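Side-chain contacts in Myo-inositol 2-dehydrogenase (Lactobacillus plantarum WCFS1, PDB 3CEA), which probably catalyses the NAD-dependent oxidation of myo-inositol at its 2-hydroxyl, the first step in breaking this sugar alcohol down: residues R25-K30 / V34-A39; K7-A12 / N308-K313. All coordinates share one frame; numbering follows the deposited sequence.

Contact 1: residues R25-K30 / V34-A39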
loop_
_atom_site.group_PDB
_atom_site.type_symbol
_atom_site.label_atom_id
_atom_site.label_comp_id
_atom_site.label_asym_id
_atom_site.label_seq_id
_atom_site.Cartn_x
_atom_site.Cartn_y
_atom_site.Cartn_z
ATOM N N ARG A 25 22.923 24.982 5.876
ATOM C CA ARG A 25 22.284 25.222 4.581
ATOM C C ARG A 25 20.937 25.930 4.735
ATOM O O ARG A 25 20.671 26.910 4.037
ATOM C CB ARG A 25 22.106 23.913 3.806
ATOM C CG ARG A 25 23.368 23.395 3.135
ATOM C CD ARG A 25 23.059 22.176 2.283
ATOM N NE ARG A 25 24.233 21.677 1.570
ATOM C CZ ARG A 25 24.910 20.577 1.898
ATOM N NH1 ARG A 25 24.539 19.836 2.937
ATOM N NH2 ARG A 25 25.964 20.216 1.179
ATOM N N HIS A 26 20.100 25.432 5.650
ATOM C CA HIS A 26 18.788 26.024 5.915
ATOM C C HIS A 26 18.923 27.445 6.452
ATOM O O HIS A 26 18.136 28.331 6.108
ATOM C CB HIS A 26 17.993 25.181 6.919
ATOM C CG HIS A 26 17.614 23.823 6.415
ATOM N ND1 HIS A 26 17.389 22.757 7.259
ATOM C CD2 HIS A 26 17.423 23.354 5.159
ATOM C CE1 HIS A 26 17.070 21.692 6.546
ATOM N NE2 HIS A 26 17.087 22.027 5.268
ATOM N N LEU A 27 19.942 27.644 7.286
ATOM C CA LEU A 27 20.190 28.906 7.969
ATOM C C LEU A 27 20.567 30.021 6.989
ATOM O O LEU A 27 20.299 31.197 7.241
ATOM C CB LEU A 27 21.297 28.697 9.006
ATOM C CG LEU A 27 21.131 29.125 10.469
ATOM C CD1 LEU A 27 19.676 29.288 10.895
ATOM C CD2 LEU A 27 21.843 28.117 11.361
ATOM N N VAL A 28 21.182 29.634 5.873
ATOM C CA VAL A 28 21.566 30.567 4.814
ATOM C C VAL A 28 20.462 30.694 3.756
ATOM O O VAL A 28 20.168 31.797 3.287
ATOM C CB VAL A 28 22.907 30.143 4.140
ATOM C CG1 VAL A 28 23.294 31.106 3.023
ATOM C CG2 VAL A 28 24.026 30.063 5.168
ATOM N N ASN A 29 19.842 29.568 3.407
ATOM C CA ASN A 29 18.928 29.505 2.263
ATOM C C ASN A 29 17.438 29.622 2.573
ATOM O O ASN A 29 16.685 30.201 1.787
ATOM C CB ASN A 29 19.182 28.229 1.450
ATOM C CG ASN A 29 20.573 28.190 0.839
ATOM O OD1 ASN A 29 21.120 29.217 0.436
ATOM N ND2 ASN A 29 21.149 26.997 0.764
ATOM N N LYS A 30 17.014 29.077 3.710
ATOM C CA LYS A 30 15.584 28.945 3.997
ATOM C C LYS A 30 15.086 29.809 5.153
ATOM O O LYS A 30 14.058 30.476 5.024
ATOM C CB LYS A 30 15.211 27.475 4.220
ATOM C CG LYS A 30 15.460 26.582 3.007
ATOM C CD LYS A 30 14.991 25.159 3.260
ATOM C CE LYS A 30 15.454 24.205 2.165
ATOM N NZ LYS A 30 14.739 24.430 0.877
ATOM N N VAL A 34 17.363 35.859 9.879
ATOM C CA VAL A 34 18.628 35.404 10.453
ATOM C C VAL A 34 19.778 35.503 9.441
ATOM O O VAL A 34 19.566 35.400 8.229
ATOM C CB VAL A 34 18.507 33.959 11.035
ATOM C CG1 VAL A 34 18.617 32.898 9.938
ATOM C CG2 VAL A 34 19.547 33.720 12.116
ATOM N N LYS A 35 20.988 35.715 9.954
ATOM C CA LYS A 35 22.193 35.742 9.138
ATOM C C LYS A 35 23.294 34.949 9.834
ATOM O O LYS A 35 23.705 35.287 10.949
ATOM C CB LYS A 35 22.639 37.188 8.888
ATOM C CG LYS A 35 23.640 37.353 7.753
ATOM N N LEU A 36 23.756 33.888 9.179
ATOM C CA LEU A 36 24.847 33.065 9.699
ATOM C C LEU A 36 26.191 33.738 9.416
ATOM O O LEU A 36 26.613 33.842 8.261
ATOM C CB LEU A 36 24.797 31.657 9.095
ATOM C CG LEU A 36 25.725 30.578 9.666
ATOM C CD1 LEU A 36 25.426 30.288 11.134
ATOM C CD2 LEU A 36 25.611 29.308 8.841
ATOM N N VAL A 37 26.853 34.187 10.479
ATOM C CA VAL A 37 28.059 35.008 10.359
ATOM C C VAL A 37 29.349 34.207 10.543
ATOM O O VAL A 37 30.345 34.456 9.858
ATOM C CB VAL A 37 28.030 36.206 11.346
ATOM C CG1 VAL A 37 29.287 37.059 11.204
ATOM C CG2 VAL A 37 26.787 37.056 11.115
ATOM N N ALA A 38 29.327 33.255 11.471
ATOM C CA ALA A 38 30.511 32.458 11.783
ATOM C C ALA A 38 30.181 30.981 11.965
ATOM O O ALA A 38 29.044 30.623 12.276
ATOM C CB ALA A 38 31.206 33.007 13.018
ATOM N N ALA A 39 31.184 30.132 11.760
ATOM C CA ALA A 39 31.039 28.693 11.956
ATOM C C ALA A 39 32.257 28.113 12.664
ATOM O O ALA A 39 33.387 28.561 12.448
ATOM C CB ALA A 39 30.812 27.992 10.625
#
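The flat group in this contact is the carbonyl of Leu27, whose oxygen is met by methyl CG1 of Val34 at 3.6 Å; the rest of the touching surface is aliphatic and has no ring faces to stack. The imidazole of His26 turns elsewhere, packing on Thr299 and bonding through NE2 to Asp295. The setting is the first beta-alpha-beta unit of the Rossmann fold: helix 20-29 follows the probable dinucleotide-binding glycine turn, and a short link returns the chain into strand 34-40. The segment axes approach to 7.6 Å at 124°, so the helix runs back across the strand before the parallel sheet continues.

Leucine and valine suit this place because branched hydrocarbon can fill the layer between helix and sheet without demanding polar partners. Leu27 divides its two methyls between two residues of the strand. Its CD1 lies 3.9 Å from Val34 CG1, and its CD2 is 4.2 Å from Leu36 CD1, both pairs of side chains crossing at about a right angle. Val34 puts CG1 between its backbone N and carbonyl carbon (chi1 81°), and that one methyl thereby meets both the side chain and the carbonyl oxygen of Leu27. Two residues along, on the same side of the strand, Leu36 carries its CG anti to the backbone N (chi1 -171°) and spreads its fork toward the helix.

Beyond the two segments, Leu27 also packs on Val302 of helix 295-311, while Val34 and Leu36 rest on Ala11 and Ile13 of strand 9-14. Bound NAD is about 13 Å from the side chain of Leu36, so this is structural packing within the dinucleotide-binding domain. The second branch of Leu36 completes the contact, CD2 standing 4.1 Å from Val28 CG2.

Contact 2: residues K7-A12 / N308-K313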
loop_
_atom_site.group_PDB
_atom_site.type_symbol
_atom_site.label_atom_id
_atom_site.label_comp_id
_atom_site.label_asym_id
_atom_site.label_seq_id
_atom_site.Cartn_x
_atom_site.Cartn_y
_atom_site.Cartn_z
ATOM N N LYS A 7 16.401 44.573 11.700
ATOM C CA LYS A 7 17.692 43.893 11.814
ATOM C C LYS A 7 17.506 42.379 11.906
ATOM O O LYS A 7 16.731 41.903 12.741
ATOM C CB LYS A 7 18.458 44.376 13.048
ATOM C CG LYS A 7 19.224 45.674 12.876
ATOM C CD LYS A 7 20.095 45.935 14.101
ATOM C CE LYS A 7 20.645 47.356 14.130
ATOM N NZ LYS A 7 21.745 47.557 13.146
ATOM N N PRO A 8 18.201 41.620 11.038
ATOM C CA PRO A 8 18.197 40.167 11.182
ATOM C C PRO A 8 19.020 39.743 12.398
ATOM O O PRO A 8 19.929 40.470 12.815
ATOM C CB PRO A 8 18.865 39.684 9.891
ATOM C CG PRO A 8 19.728 40.811 9.466
ATOM C CD PRO A 8 19.012 42.060 9.887
ATOM N N LEU A 9 18.692 38.587 12.967
ATOM C CA LEU A 9 19.479 38.027 14.059
ATOM C C LEU A 9 20.826 37.566 13.525
ATOM O O LEU A 9 20.903 36.957 12.457
ATOM C CB LEU A 9 18.755 36.850 14.720
ATOM C CG LEU A 9 17.439 37.072 15.469
ATOM C CD1 LEU A 9 16.899 35.732 15.922
ATOM C CD2 LEU A 9 17.598 38.016 16.657
ATOM N N ARG A 10 21.885 37.874 14.264
ATOM C CA ARG A 10 23.222 37.436 13.897
ATOM C C ARG A 10 23.511 36.114 14.595
ATOM O O ARG A 10 23.483 36.035 15.822
ATOM C CB ARG A 10 24.257 38.508 14.244
ATOM C CG ARG A 10 24.099 39.787 13.420
ATOM C CD ARG A 10 25.150 40.837 13.754
ATOM N NE ARG A 10 26.501 40.409 13.393
ATOM C CZ ARG A 10 27.041 40.536 12.183
ATOM N NH1 ARG A 10 26.353 41.079 11.184
ATOM N NH2 ARG A 10 28.280 40.115 11.972
ATOM N N ALA A 11 23.762 35.074 13.802
ATOM C CA ALA A 11 23.896 33.717 14.328
ATOM C C ALA A 11 25.230 33.054 13.996
ATOM O O ALA A 11 25.905 33.421 13.029
ATOM C CB ALA A 11 22.740 32.845 13.850
ATOM N N ALA A 12 25.592 32.080 14.829
ATOM C CA ALA A 12 26.758 31.236 14.613
ATOM C C ALA A 12 26.362 29.771 14.761
ATOM O O ALA A 12 25.322 29.454 15.347
ATOM C CB ALA A 12 27.860 31.592 15.596
ATOM N N ASN A 308 11.064 32.702 18.038
ATOM C CA ASN A 308 11.043 32.728 19.499
ATOM C C ASN A 308 11.995 33.761 20.092
ATOM O O ASN A 308 11.634 34.463 21.038
ATOM C CB ASN A 308 11.333 31.336 20.076
ATOM C CG ASN A 308 10.128 30.408 20.014
ATOM O OD1 ASN A 308 9.024 30.821 19.656
ATOM N ND2 ASN A 308 10.341 29.142 20.361
ATOM N N VAL A 309 13.200 33.854 19.530
ATOM C CA VAL A 309 14.180 34.860 19.955
ATOM C C VAL A 309 13.664 36.279 19.673
ATOM O O VAL A 309 13.765 37.161 20.529
ATOM C CB VAL A 309 15.572 34.643 19.290
ATOM C CG1 VAL A 309 16.556 35.729 19.721
ATOM C CG2 VAL A 309 16.132 33.268 19.632
ATOM N N ILE A 310 13.100 36.474 18.480
ATOM C CA ILE A 310 12.545 37.763 18.050
ATOM C C ILE A 310 11.374 38.205 18.936
ATOM O O ILE A 310 11.384 39.315 19.470
ATOM C CB ILE A 310 12.120 37.728 16.549
ATOM C CG1 ILE A 310 13.356 37.639 15.644
ATOM C CG2 ILE A 310 11.273 38.949 16.183
ATOM C CD1 ILE A 310 13.068 37.211 14.212
ATOM N N VAL A 311 10.385 37.327 19.094
ATOM C CA VAL A 311 9.173 37.625 19.865
ATOM C C VAL A 311 9.428 37.585 21.379
ATOM O O VAL A 311 8.691 38.201 22.154
ATOM C CB VAL A 311 8.002 36.674 19.467
ATOM C CG1 VAL A 311 6.753 36.937 20.307
ATOM C CG2 VAL A 311 7.670 36.824 17.980
ATOM N N GLY A 312 10.476 36.877 21.793
ATOM C CA GLY A 312 10.819 36.762 23.212
ATOM C C GLY A 312 9.935 35.754 23.922
ATOM O O GLY A 312 9.268 36.081 24.907
ATOM N N LYS A 313 9.938 34.523 23.415
ATOM C CA LYS A 313 9.080 33.461 23.923
ATOM C C LYS A 313 9.842 32.139 23.979
ATOM O O LYS A 313 10.497 31.748 23.013
ATOM C CB LYS A 313 7.835 33.332 23.041
ATOM C CG LYS A 313 6.775 32.363 23.551
ATOM C CD LYS A 313 5.401 32.736 23.008
ATOM C CE LYS A 313 4.380 31.631 23.235
ATOM N NZ LYS A 313 4.447 30.598 22.169
#
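Apolar packing carries this contact, with Leu9 reaching from the start of the first Rossmann strand to the last turn of helix 295-311. Its CD1 is 3.8 Å from Val309 CB, and CD2 comes within 4.0 Å of Val309 CG1, so both tips of the leucine bear on the valine. On its other neighbour, Ile310, the CG1 methylene lies 4.0 Å from Leu9 CD1. Ile310 CG1 sits beside its own backbone N (chi1 -69°), which brings the ethyl arm nearer the strand than its CB bond alone would. With only an alanine's methyl at Leu9, a gap would probably open between strand and helix, and Val309 and Ile310 would lose their common partner.

Backbone bonding finishes the helix locally. Lys313 N bonds to Asn308 O at 2.9 Å, and Gly312 takes a positive phi (79°) that glycine accepts readily as the chain leaves the helix.

Polar side chains make their bonds away from the meeting surface: Arg10 NE to Asn71 O, and Asn308 ND2 to Gln127 OE1. Leu9 also packs on Val34 of the neighbouring strand 34-40, so it stands between that strand and the end of helix 295-311.

Near the N terminus the chain enters strand 9-14, runs through helix 20-29 and turns back into strand 34-40. Contact 1 closes the tight turn between that helix and the second strand, with three residues between its segments. Contact 2 closes a far longer loop: 295 residues separate 7-12 from 308-313, so contact 1 lies wholly within its span and the two do not cross. Their centres are 13 Å apart, and they meet along adjacent parallel strands, where Lys35 N probably bonds to Leu9 O and Val37 N to Ala11 O, both at 2.8 Å. Together they tie the opening beta-alpha-beta unit to helix 295-311, which arrives late in the chain.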